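Sensor protein (Rhodopseudomonas palustris, PDB 2OOL) is a bacteriophytochrome, a biliverdin-binding photoreceptor that probably signals as a histidine kinase and is represented here by its chromophore-binding domain. Local coordinates at residues 56-61 against 241-245; 125-130 against 255-259; 179-185 against 295-301; 162-167 against 196-200. All coordinates share one frame; numbering follows the deposited sequence.

Contact 1: residues 56-61 against 241-245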
# COMPACT_ATOMS: atom_id res chain seq x y z
N ALA A 56 -3.46 16.50 31.31
CA ALA A 56 -4.71 16.85 32.02
C ALA A 56 -5.47 15.61 32.48
O ALA A 56 -6.23 15.66 33.43
CB ALA A 56 -5.58 17.83 31.20
N SER A 57 -5.17 14.46 31.89
CA SER A 57 -5.71 13.20 32.35
C SER A 57 -4.85 12.06 31.79
O SER A 57 -4.23 12.24 30.73
CB SER A 57 -7.15 13.02 31.83
OG SER A 57 -7.61 11.71 32.03
N VAL A 58 -4.84 10.92 32.50
CA VAL A 58 -4.13 9.71 32.04
C VAL A 58 -4.91 8.51 32.42
O VAL A 58 -5.64 8.53 33.42
CB VAL A 58 -2.69 9.50 32.68
CG1 VAL A 58 -1.58 10.00 31.73
CG2 VAL A 58 -2.60 10.10 34.05
N SER A 59 -4.76 7.46 31.62
CA SER A 59 -5.21 6.13 31.97
C SER A 59 -4.36 5.61 33.14
O SER A 59 -3.12 5.85 33.20
CB SER A 59 -5.13 5.17 30.76
OG SER A 59 -3.84 5.13 30.17
N ALA A 60 -5.04 4.92 34.05
CA ALA A 60 -4.46 4.45 35.30
C ALA A 60 -3.31 3.48 35.08
O ALA A 60 -2.43 3.40 35.93
CB ALA A 60 -5.54 3.75 36.15
N ASN A 61 -3.36 2.72 33.98
CA ASN A 61 -2.30 1.77 33.60
C ASN A 61 -0.95 2.41 33.32
O ASN A 61 0.08 1.75 33.31
CB ASN A 61 -2.74 0.84 32.42
CG ASN A 61 -2.87 1.56 31.06
OD1 ASN A 61 -3.13 2.74 31.00
ND2 ASN A 61 -2.67 0.82 29.96
N SER A 241 -9.17 0.13 32.00
CA SER A 241 -8.30 0.99 32.81
C SER A 241 -8.88 2.39 32.81
O SER A 241 -8.93 3.04 31.77
CB SER A 241 -6.87 0.97 32.24
OG SER A 241 -5.99 1.88 32.90
N PRO A 242 -9.34 2.86 33.98
CA PRO A 242 -10.01 4.14 34.03
C PRO A 242 -9.12 5.33 33.79
O PRO A 242 -7.92 5.26 33.98
CB PRO A 242 -10.58 4.15 35.44
CG PRO A 242 -9.69 3.31 36.19
CD PRO A 242 -9.34 2.22 35.30
N LEU A 243 -9.74 6.41 33.32
CA LEU A 243 -9.08 7.69 33.12
C LEU A 243 -9.02 8.39 34.45
O LEU A 243 -9.97 8.35 35.22
CB LEU A 243 -9.83 8.56 32.13
CG LEU A 243 -9.94 7.98 30.72
CD1 LEU A 243 -10.58 8.96 29.76
CD2 LEU A 243 -8.64 7.43 30.19
N VAL A 244 -7.91 9.06 34.69
CA VAL A 244 -7.68 9.77 35.95
C VAL A 244 -7.25 11.18 35.64
O VAL A 244 -6.14 11.37 35.18
CB VAL A 244 -6.56 9.12 36.75
CG1 VAL A 244 -6.40 9.82 38.14
CG2 VAL A 244 -6.85 7.69 36.94
N PRO A 245 -8.14 12.17 35.82
CA PRO A 245 -9.57 12.06 36.06
C PRO A 245 -10.32 11.97 34.74
O PRO A 245 -9.76 12.26 33.66
CB PRO A 245 -9.90 13.36 36.77
CG PRO A 245 -8.96 14.36 36.19
CD PRO A 245 -7.71 13.58 35.76

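Contact 2: residues 125-130 against 255-259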
# COMPACT_ATOMS: atom_id res chain seq x y z
N HIS A 125 -10.60 16.82 19.63
CA HIS A 125 -12.08 16.67 19.68
C HIS A 125 -12.45 17.36 21.00
O HIS A 125 -11.67 17.32 21.95
CB HIS A 125 -12.48 15.15 19.52
CG HIS A 125 -13.96 14.84 19.62
ND1 HIS A 125 -14.91 15.36 18.76
CD2 HIS A 125 -14.64 14.04 20.48
CE1 HIS A 125 -16.10 14.90 19.09
NE2 HIS A 125 -15.97 14.10 20.13
N ASP A 126 -13.53 18.16 21.03
CA ASP A 126 -13.94 18.86 22.27
C ASP A 126 -12.94 19.75 22.90
O ASP A 126 -12.80 19.82 24.14
CB ASP A 126 -14.45 17.87 23.30
CG ASP A 126 -15.83 17.29 22.91
OD1 ASP A 126 -16.29 17.53 21.77
OD2 ASP A 126 -16.48 16.66 23.78
N SER A 127 -12.27 20.52 22.07
CA SER A 127 -11.38 21.55 22.54
C SER A 127 -10.18 20.97 23.27
O SER A 127 -9.44 21.69 23.94
CB SER A 127 -12.18 22.58 23.42
OG SER A 127 -13.54 22.61 22.93
N ILE A 128 -9.94 19.65 23.11
CA ILE A 128 -8.77 19.02 23.74
C ILE A 128 -8.01 18.09 22.82
O ILE A 128 -8.52 17.70 21.78
CB ILE A 128 -9.16 18.23 25.05
CG1 ILE A 128 -10.19 17.14 24.75
CG2 ILE A 128 -9.66 19.21 26.15
CD1 ILE A 128 -10.23 16.06 25.77
N VAL A 129 -6.83 17.66 23.25
CA VAL A 129 -5.96 16.80 22.46
C VAL A 129 -5.75 15.54 23.23
O VAL A 129 -5.40 15.61 24.39
CB VAL A 129 -4.58 17.47 22.24
CG1 VAL A 129 -3.66 16.56 21.45
CG2 VAL A 129 -4.76 18.84 21.55
N ILE A 130 -5.96 14.40 22.58
CA ILE A 130 -5.85 13.10 23.18
C ILE A 130 -4.69 12.43 22.43
O ILE A 130 -4.69 12.42 21.21
CB ILE A 130 -7.15 12.30 23.03
CG1 ILE A 130 -8.28 12.89 23.88
CG2 ILE A 130 -6.93 10.80 23.36
CD1 ILE A 130 -9.63 12.16 23.84
N ILE A 255 -14.71 12.68 29.51
CA ILE A 255 -13.98 12.78 28.28
C ILE A 255 -14.68 11.92 27.20
O ILE A 255 -14.88 10.72 27.37
CB ILE A 255 -12.46 12.36 28.47
CG1 ILE A 255 -11.77 13.40 29.39
CG2 ILE A 255 -11.75 12.34 27.15
CD1 ILE A 255 -10.41 12.98 29.98
N ASP A 256 -15.03 12.59 26.11
CA ASP A 256 -15.65 12.00 24.96
C ASP A 256 -14.60 11.21 24.19
O ASP A 256 -13.73 11.78 23.54
CB ASP A 256 -16.28 13.11 24.09
CG ASP A 256 -17.09 12.56 22.95
OD1 ASP A 256 -16.86 11.42 22.50
OD2 ASP A 256 -18.03 13.26 22.53
N LEU A 257 -14.70 9.89 24.26
CA LEU A 257 -13.75 9.01 23.58
C LEU A 257 -14.23 8.58 22.21
O LEU A 257 -13.67 7.67 21.61
CB LEU A 257 -13.43 7.86 24.50
CG LEU A 257 -12.78 8.28 25.83
CD1 LEU A 257 -12.67 7.12 26.76
CD2 LEU A 257 -11.40 8.82 25.55
N SER A 258 -15.23 9.26 21.66
CA SER A 258 -15.72 8.88 20.32
C SER A 258 -14.62 8.54 19.30
O SER A 258 -14.72 7.53 18.58
CB SER A 258 -16.60 9.97 19.72
OG SER A 258 -17.78 10.16 20.46
N PHE A 259 -13.59 9.39 19.21
CA PHE A 259 -12.51 9.25 18.22
C PHE A 259 -11.23 8.61 18.77
O PHE A 259 -10.20 8.60 18.12
CB PHE A 259 -12.26 10.57 17.53
CG PHE A 259 -13.38 10.99 16.66
CD1 PHE A 259 -13.53 10.44 15.39
CD2 PHE A 259 -14.37 11.81 17.15
CE1 PHE A 259 -14.60 10.77 14.60
CE2 PHE A 259 -15.47 12.18 16.35
CZ PHE A 259 -15.59 11.63 15.07
O HOH W 1 -14.62 15.67 25.88

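Contact 3: residues 179-185 against 295-301. With LBV (3-[2-[(Z)-[3-(2-carboxyethyl)-5-[(Z)-(4-ethenyl-3-methyl-5-oxidanylidene-pyrrol-2-ylidene)methyl]-4-methyl-pyrrol-1-ium -2-ylidene]methyl]-5-[(Z)-[(3E)-3-ethylidene-4-methyl-5-oxidanylidene-pyrrolidin-2-ylidene]methyl]-4-methyl-1H-pyrrol-3- yl]propanoic acid), chain C.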
# COMPACT_ATOMS: atom_id res chain seq x y z
N PHE A 179 -6.27 -12.63 10.77
CA PHE A 179 -7.40 -13.01 11.62
C PHE A 179 -8.03 -14.26 11.00
O PHE A 179 -7.99 -14.47 9.78
CB PHE A 179 -8.43 -11.87 11.75
CG PHE A 179 -8.22 -10.96 12.96
CD1 PHE A 179 -6.95 -10.49 13.33
CD2 PHE A 179 -9.31 -10.55 13.70
CE1 PHE A 179 -6.80 -9.65 14.41
CE2 PHE A 179 -9.18 -9.70 14.78
CZ PHE A 179 -7.92 -9.24 15.14
N ASP A 180 -8.58 -15.11 11.85
CA ASP A 180 -9.24 -16.37 11.45
C ASP A 180 -10.41 -16.28 10.45
O ASP A 180 -10.63 -17.18 9.67
CB ASP A 180 -9.73 -17.06 12.74
CG ASP A 180 -8.58 -17.66 13.54
OD1 ASP A 180 -7.60 -18.05 12.89
OD2 ASP A 180 -8.63 -17.76 14.79
N ARG A 181 -11.19 -15.21 10.50
CA ARG A 181 -12.45 -15.11 9.75
C ARG A 181 -12.81 -13.66 9.47
O ARG A 181 -12.93 -12.87 10.39
CB ARG A 181 -13.59 -15.74 10.55
CG ARG A 181 -14.93 -15.83 9.79
CD ARG A 181 -15.98 -16.57 10.61
NE ARG A 181 -16.31 -15.89 11.86
CZ ARG A 181 -16.86 -16.49 12.92
NH1 ARG A 181 -17.14 -15.78 13.97
NH2 ARG A 181 -17.13 -17.77 12.92
N ILE A 182 -12.94 -13.32 8.20
CA ILE A 182 -13.34 -12.00 7.78
C ILE A 182 -14.68 -12.11 7.07
O ILE A 182 -14.84 -12.92 6.16
CB ILE A 182 -12.30 -11.39 6.81
CG1 ILE A 182 -10.87 -11.50 7.36
CG2 ILE A 182 -12.66 -9.95 6.43
CD1 ILE A 182 -10.62 -10.99 8.73
N LYS A 183 -15.64 -11.27 7.48
CA LYS A 183 -17.02 -11.28 6.94
C LYS A 183 -17.37 -9.92 6.39
O LYS A 183 -17.01 -8.93 6.96
CB LYS A 183 -18.01 -11.64 8.04
CG LYS A 183 -17.85 -13.12 8.58
CD LYS A 183 -18.32 -13.28 10.04
CE LYS A 183 -17.50 -12.43 11.00
NZ LYS A 183 -16.28 -13.05 11.53
N VAL A 184 -18.09 -9.86 5.28
CA VAL A 184 -18.69 -8.59 4.84
C VAL A 184 -20.18 -8.70 5.16
O VAL A 184 -20.85 -9.63 4.73
CB VAL A 184 -18.44 -8.31 3.37
CG1 VAL A 184 -19.06 -6.95 3.00
CG2 VAL A 184 -16.96 -8.36 3.12
N TYR A 185 -20.65 -7.77 5.95
CA TYR A 185 -21.98 -7.78 6.55
C TYR A 185 -22.70 -6.58 5.96
O TYR A 185 -22.22 -5.46 6.10
CB TYR A 185 -21.83 -7.56 8.07
CG TYR A 185 -23.10 -7.67 8.89
CD1 TYR A 185 -23.69 -6.55 9.48
CD2 TYR A 185 -23.69 -8.89 9.11
CE1 TYR A 185 -24.85 -6.65 10.25
CE2 TYR A 185 -24.87 -9.01 9.87
CZ TYR A 185 -25.43 -7.88 10.46
OH TYR A 185 -26.62 -8.02 11.21
N MET A 295 -20.46 -3.54 7.16
CA MET A 295 -19.21 -3.61 7.92
C MET A 295 -18.38 -4.80 7.45
O MET A 295 -18.93 -5.83 7.06
CB MET A 295 -19.50 -3.86 9.40
CG MET A 295 -20.52 -2.97 10.02
SD MET A 295 -19.82 -1.67 11.08
CE MET A 295 -19.82 -2.59 12.62
N ILE A 296 -17.06 -4.63 7.47
CA ILE A 296 -16.10 -5.73 7.40
C ILE A 296 -15.80 -6.08 8.84
O ILE A 296 -15.31 -5.25 9.59
CB ILE A 296 -14.81 -5.32 6.69
CG1 ILE A 296 -15.15 -4.73 5.32
CG2 ILE A 296 -13.87 -6.51 6.58
CD1 ILE A 296 -13.97 -4.57 4.38
N SER A 297 -16.19 -7.28 9.23
CA SER A 297 -16.04 -7.77 10.60
C SER A 297 -15.02 -8.91 10.61
O SER A 297 -15.17 -9.89 9.88
CB SER A 297 -17.38 -8.33 11.07
OG SER A 297 -17.32 -8.81 12.41
N CYS A 298 -14.00 -8.76 11.45
CA CYS A 298 -12.85 -9.62 11.52
C CYS A 298 -12.77 -10.27 12.92
O CYS A 298 -12.68 -9.59 13.91
CB CYS A 298 -11.58 -8.80 11.25
SG CYS A 298 -11.60 -7.63 9.84
N HIS A 299 -12.81 -11.60 12.99
CA HIS A 299 -12.76 -12.30 14.27
C HIS A 299 -11.55 -13.23 14.34
O HIS A 299 -11.12 -13.80 13.33
CB HIS A 299 -14.00 -13.16 14.42
CG HIS A 299 -15.26 -12.40 14.66
ND1 HIS A 299 -16.51 -12.99 14.53
CD2 HIS A 299 -15.48 -11.09 14.97
CE1 HIS A 299 -17.44 -12.08 14.78
NE2 HIS A 299 -16.84 -10.93 15.06
N ASN A 300 -11.02 -13.36 15.55
CA ASN A 300 -9.97 -14.30 15.83
C ASN A 300 -10.35 -15.11 17.07
O ASN A 300 -10.98 -14.60 17.99
CB ASN A 300 -8.61 -13.61 15.99
CG ASN A 300 -7.45 -14.51 15.56
OD1 ASN A 300 -7.35 -14.86 14.39
ND2 ASN A 300 -6.58 -14.91 16.50
N LEU A 301 -9.96 -16.37 17.10
CA LEU A 301 -10.25 -17.21 18.24
C LEU A 301 -9.56 -16.72 19.49
O LEU A 301 -10.16 -16.71 20.57
CB LEU A 301 -9.79 -18.64 17.96
CG LEU A 301 -10.13 -19.71 19.03
CD1 LEU A 301 -11.60 -20.18 18.92
CD2 LEU A 301 -9.17 -20.90 18.96
C1A LBV C . -26.20 -7.33 21.40
C1B LBV C . -23.70 -3.67 21.16
O1B LBV C . -18.65 0.16 22.50
C1C LBV C . -20.98 -4.56 17.63
O1C LBV C . -16.28 -5.16 15.50
C1D LBV C . -21.63 -8.44 15.00
C2A LBV C . -27.33 -6.84 22.28
C2B LBV C . -23.04 -2.47 21.46
O2B LBV C . -18.25 0.19 20.34
C2C LBV C . -20.00 -4.57 16.62
O2C LBV C . -16.77 -6.34 17.30
C2D LBV C . -22.52 -9.22 14.22
C3A LBV C . -26.81 -5.41 22.49
C3B LBV C . -21.98 -2.32 20.57
C3C LBV C . -20.30 -5.66 15.80
C3D LBV C . -21.72 -10.07 13.49
C4A LBV C . -25.58 -5.23 21.79
C4B LBV C . -22.02 -3.44 19.68
C4C LBV C . -21.42 -6.31 16.34
C4D LBV C . -20.39 -9.80 13.83
CAA LBV C . -27.43 -4.39 23.25
CAB LBV C . -20.98 -1.16 20.56
CAC LBV C . -18.80 -3.65 16.34
CAD LBV C . -22.21 -11.02 12.62
CBA LBV C . -28.80 -4.44 24.00
CBB LBV C . -19.65 -1.54 21.19
CBC LBV C . -17.56 -4.07 17.20
CBD LBV C . -21.38 -11.86 11.87
CGB LBV C . -18.78 -0.28 21.35
CGC LBV C . -16.79 -5.30 16.62
CHB LBV C . -24.87 -4.02 21.84
CHC LBV C . -21.04 -3.58 18.65
CHD LBV C . -22.08 -7.45 15.86
CMA LBV C . -27.32 -7.65 23.58
CMB LBV C . -23.40 -1.48 22.59
CMC LBV C . -19.46 -6.00 14.55
CMD LBV C . -24.06 -9.17 14.15
N_A LBV C . -25.28 -6.38 21.17
O_A LBV C . -26.14 -8.47 20.93
N_B LBV C . -23.06 -4.18 20.09
N_C LBV C . -21.77 -5.62 17.42
N_D LBV C . -20.40 -8.83 14.75
O_D LBV C . -19.36 -10.34 13.41

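Contact 4: residues 162-167 against 196-200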
# COMPACT_ATOMS: atom_id res chain seq x y z
N LEU A 162 -21.18 -8.02 -6.99
CA LEU A 162 -20.94 -7.62 -5.61
C LEU A 162 -20.32 -8.71 -4.74
O LEU A 162 -19.36 -8.46 -4.03
CB LEU A 162 -22.25 -7.11 -4.96
CG LEU A 162 -22.19 -6.56 -3.54
CD1 LEU A 162 -21.39 -5.26 -3.55
CD2 LEU A 162 -23.60 -6.34 -2.95
N PRO A 163 -20.88 -9.93 -4.76
CA PRO A 163 -20.22 -10.96 -3.95
C PRO A 163 -18.74 -11.17 -4.32
O PRO A 163 -17.95 -11.48 -3.45
CB PRO A 163 -21.04 -12.22 -4.23
CG PRO A 163 -22.37 -11.71 -4.73
CD PRO A 163 -22.08 -10.44 -5.46
N THR A 164 -18.38 -10.99 -5.58
CA THR A 164 -16.98 -11.07 -6.00
C THR A 164 -16.17 -9.90 -5.40
O THR A 164 -15.06 -10.09 -4.92
CB THR A 164 -16.85 -11.09 -7.53
OG1 THR A 164 -17.70 -12.11 -8.06
CG2 THR A 164 -15.40 -11.36 -7.99
N ALA A 165 -16.75 -8.70 -5.44
CA ALA A 165 -16.06 -7.53 -4.93
C ALA A 165 -15.85 -7.69 -3.42
O ALA A 165 -14.75 -7.49 -2.91
CB ALA A 165 -16.85 -6.27 -5.22
N CYS A 166 -16.91 -8.12 -2.74
CA CYS A 166 -16.86 -8.30 -1.30
C CYS A 166 -15.87 -9.36 -0.88
O CYS A 166 -15.18 -9.19 0.14
CB CYS A 166 -18.26 -8.58 -0.74
SG CYS A 166 -19.29 -7.10 -0.84
N TRP A 167 -15.79 -10.44 -1.65
CA TRP A 167 -14.87 -11.54 -1.36
C TRP A 167 -13.39 -11.17 -1.63
O TRP A 167 -12.51 -11.56 -0.88
CB TRP A 167 -15.27 -12.84 -2.11
CG TRP A 167 -14.31 -13.95 -1.77
CD1 TRP A 167 -14.39 -14.82 -0.73
CD2 TRP A 167 -13.08 -14.22 -2.44
NE1 TRP A 167 -13.30 -15.67 -0.74
CE2 TRP A 167 -12.47 -15.30 -1.76
CE3 TRP A 167 -12.44 -13.67 -3.56
CZ2 TRP A 167 -11.25 -15.83 -2.16
CZ3 TRP A 167 -11.23 -14.21 -3.96
CH2 TRP A 167 -10.65 -15.28 -3.27
N ILE A 196 -22.75 -11.45 3.58
CA ILE A 196 -22.85 -11.70 2.16
C ILE A 196 -21.55 -12.22 1.54
O ILE A 196 -21.55 -12.72 0.40
CB ILE A 196 -23.36 -10.45 1.41
CG1 ILE A 196 -22.45 -9.24 1.68
CG2 ILE A 196 -24.78 -10.13 1.89
CD1 ILE A 196 -22.67 -8.07 0.76
N ALA A 197 -20.45 -12.15 2.27
CA ALA A 197 -19.18 -12.73 1.80
C ALA A 197 -18.36 -13.05 3.03
O ALA A 197 -18.62 -12.52 4.11
CB ALA A 197 -18.41 -11.77 0.88
N GLU A 198 -17.38 -13.93 2.84
CA GLU A 198 -16.59 -14.50 3.92
C GLU A 198 -15.30 -15.10 3.40
O GLU A 198 -15.30 -15.77 2.41
CB GLU A 198 -17.37 -15.61 4.61
CG GLU A 198 -16.78 -16.03 5.95
CD GLU A 198 -17.64 -17.08 6.62
OE1 GLU A 198 -17.80 -18.16 6.00
OE2 GLU A 198 -18.16 -16.80 7.74
N ASP A 199 -14.19 -14.82 4.08
CA ASP A 199 -12.99 -15.63 3.87
C ASP A 199 -12.49 -16.03 5.23
O ASP A 199 -12.37 -15.19 6.12
CB ASP A 199 -11.92 -14.84 3.13
CG ASP A 199 -10.84 -15.73 2.49
OD1 ASP A 199 -11.16 -16.71 1.78
OD2 ASP A 199 -9.67 -15.45 2.72
N ARG A 200 -12.22 -17.31 5.39
CA ARG A 200 -11.72 -17.86 6.65
C ARG A 200 -10.66 -18.95 6.45
O ARG A 200 -10.59 -19.62 5.40
CB ARG A 200 -12.87 -18.44 7.46
CG ARG A 200 -13.60 -19.50 6.77
CD ARG A 200 -14.67 -20.13 7.65
NE ARG A 200 -14.96 -21.45 7.11
CZ ARG A 200 -15.59 -21.65 5.96
NH1 ARG A 200 -16.03 -20.62 5.24
NH2 ARG A 200 -15.78 -22.87 5.54

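Contact 1: residues 56-61 against 241-245
Ser-241 OG stands above one side of the Asn-61 amide plane, shifted outward between CB and OD1, 3.6 Å from Asn-61 CG. At the amide's edges, OD1 accepts a hydrogen bond from Ser-59 OG at 2.6 Å, and ND2 bonds to the carbonyl of Gly-43. Ser-59 OG in turn meets the backbone N of Leu-45, so the amide is held by strand 44-48 and the residue just before it. With its CG between backbone N and carbonyl carbon (chi1 70°), Asn-61 bends back over Ser-59. Its backbone N also donates to Ser-241 OG at 3.0 Å.

Between these polar ends the chains form a short antiparallel ladder. Val-58 and Val-244 are a hydrogen-bonded pair, joined by Val-58 N to Val-244 O (3.0 Å) and Val-244 N to Val-58 O (2.7 Å). Ser-59 and Leu-243 follow as a non-hydrogen-bonded pair, and Ala-60 N reaches Pro-242 O at 2.9 Å, meeting that carbonyl almost head-on. Beyond the ladder the peptide bond before Pro-245 is cis, and Ser-57 OG donates to Pro-245 O at 2.8 Å. The methyl of Ala-60 lies against Pro-242 CG and Val-244 CG2.

Strand 241-244, which belongs to the GAF sequence range, is thus a guest in the PAS sheet, consistent with the knotted PAS-GAF junction of bacteriophytochromes. It lies between strands 38-39 and 55-59; beyond the latter runs strand 44-48, whose Val-47 faces both Ala-56 and Ser-57 in a classic bulge of strand 55-59.

Contact 2: residues 125-130 against 255-259
His-125 and Asp-126, which both touch Asp-256, begin a type I' beta turn from His-125 to Ile-128. This tight hairpin links strands 114-125 and 128-134 of the PAS domain and is closed by backbone bonds in both directions between its end residues. Segment 255-259 is irregular. It contains an Asx turn in which Asp-256 OD1 accepts from the backbone N of Ser-258 at 2.8 Å, nearly along the C-O axis, and from Ser-258 OG at 2.6 Å on the syn side. Two donors therefore grip one carboxylate oxygen and fix the rotation of the group.

The other oxygen faces the hairpin. His-125 NE2 makes a weak hydrogen bond to Asp-256 OD2 at 3.3 Å, with the ring and carboxylate planes nearly perpendicular. His-125 carries its ring with CG opposite the backbone N (chi1 177°), a setting that extends it across to segment 255-259. One face of the imidazole receives the edge of Phe-259 in a T-shaped stack, centroids 5.1 Å apart and planes at 72°. On the opposite face sits OD1 of Asp-126, a negative group that would probably stabilise a positive charge on the ring.

Deeper in, Ile-130 CD1 touches both Ile-255 CG2 at 3.9 Å and Leu-257 CD2 at 4.1 Å, beside Leu-45 and Val-47 of strand 44-48. The interface thus illustrates how an apolar patch beside a polar one can join the PAS hairpin to chain from the GAF range. On the polar side, one water donates to Asp-126 OD2 at 3.0 Å and accepts from the backbone N of Asp-256.

Contact 3: residues 179-185 against 295-301
Backbone bonds define the frame: Arg-181, Lys-183 and Tyr-185 are hydrogen-bonded antiparallel partners of His-299, Ser-297 and Met-295. Ile-182 with Cys-298 and Val-184 with Ile-296 fill the non-hydrogen-bonded positions between them. At one end Asp-180 and Arg-181 both face His-299 in a classic bulge. There the backbone N of Asp-180 donates to Asn-300 OD1 at 2.8 Å, in the carbonyl plane, while Asp-180 OD2 takes the backbone N-H of Leu-301 on its anti side.

Apolar contacts occupy the face of Ile-182 and Cys-298. Ile-182 CD1 presses on Cys-298 CB at 3.5 Å, tighter than usual, and Ile-182 CG2 meets Ile-296 CG2 at 3.6 Å; helix 162-177 covers this face. Asn-300 CB lies over the ring of Phe-179, a CH-pi contact.

Polar side chains gather on the face of Ser-297 and His-299. Arg-181, bent at chi3 (62°), brings NH1 to His-299 ND1 at 2.9 Å, lying in the planes of both the imidazole and the guanidinium. Its NH2 is held by the carbonyl of Pro-205. Lys-183 CE and NZ pass over one imidazole face, with CE 4.0 Å from the ring centroid. Ser-297 OG, swung opposite its backbone N (chi1 -179°), which points it at the D ring, donates to O_D of the biliverdin at 2.7 Å, and His-299 CE1 lies 2.9 Å from the same oxygen.

One sheet face thus holds the D-ring carbonyl while the other meets a helix, an arrangement characteristic of the GAF domain of phytochromes, where the central antiparallel sheet forms the floor of the bilin pocket.

Contact 4: residues 162-167 against 196-200
Apolar contacts come first, made by Cys-166 and Leu-162 against the start of the strand. Cys-166 CB rests on Ala-197 CB at 3.6 Å, and its SG touches Ile-196 CD1 at 3.9 Å. That same methyl also meets Leu-162 CD2, one helical turn earlier, at 4.2 Å. Ile-196 gets there with CG1 between backbone N and carbonyl carbon (chi1 57°), which brings CD1 against both helix side chains. Since Ile-196 and Ala-197 form a classic bulge opposite Val-184, both can turn their side chains toward the helix. The axes of helix segment 162-167 and strand segment 196-200 approach to 7.5 Å, with N-to-C directions 33° apart.

Polar contacts gather at Trp-167. Its indole presents an edge to the strand, with CD1 3.4 Å from Glu-198 O, while NE1 is 3.5 Å from Asp-199 OD1. The carboxylate stands nearly perpendicular to the indole plane, and its other oxygen, OD2, forms a salt bridge with Arg-174 farther along helix 162-177.

Between this helix and strand of the GAF domain the contact is therefore mainly apolar, from Cys-166, Leu-162, Ile-196 and Ala-197, with the Asp-199 to Arg-174 salt bridge as an ionic tie between the same two elements.

From the N terminus, 56-61 is the first segment, and contact 1 closes its long loop at 241-245. Contact 2 starts at 125-130, inside that loop, and ends beyond it at 255-259, so the two cross; they also touch, through Ile-255 and Leu-257. Contact 4 closes a short loop from 162-167 to 196-200, nested within both. Contact 3 begins at 179-185 and ends at 295-301, crossing the other three. Contacts 1 and 2 bind the PAS sheet to chain from the GAF range, whereas contacts 3 and 4 build the GAF sheet and its helix through strands 181-187 and 193-200, which lie side by side in the sheet, on the opposite side of the chain's centre.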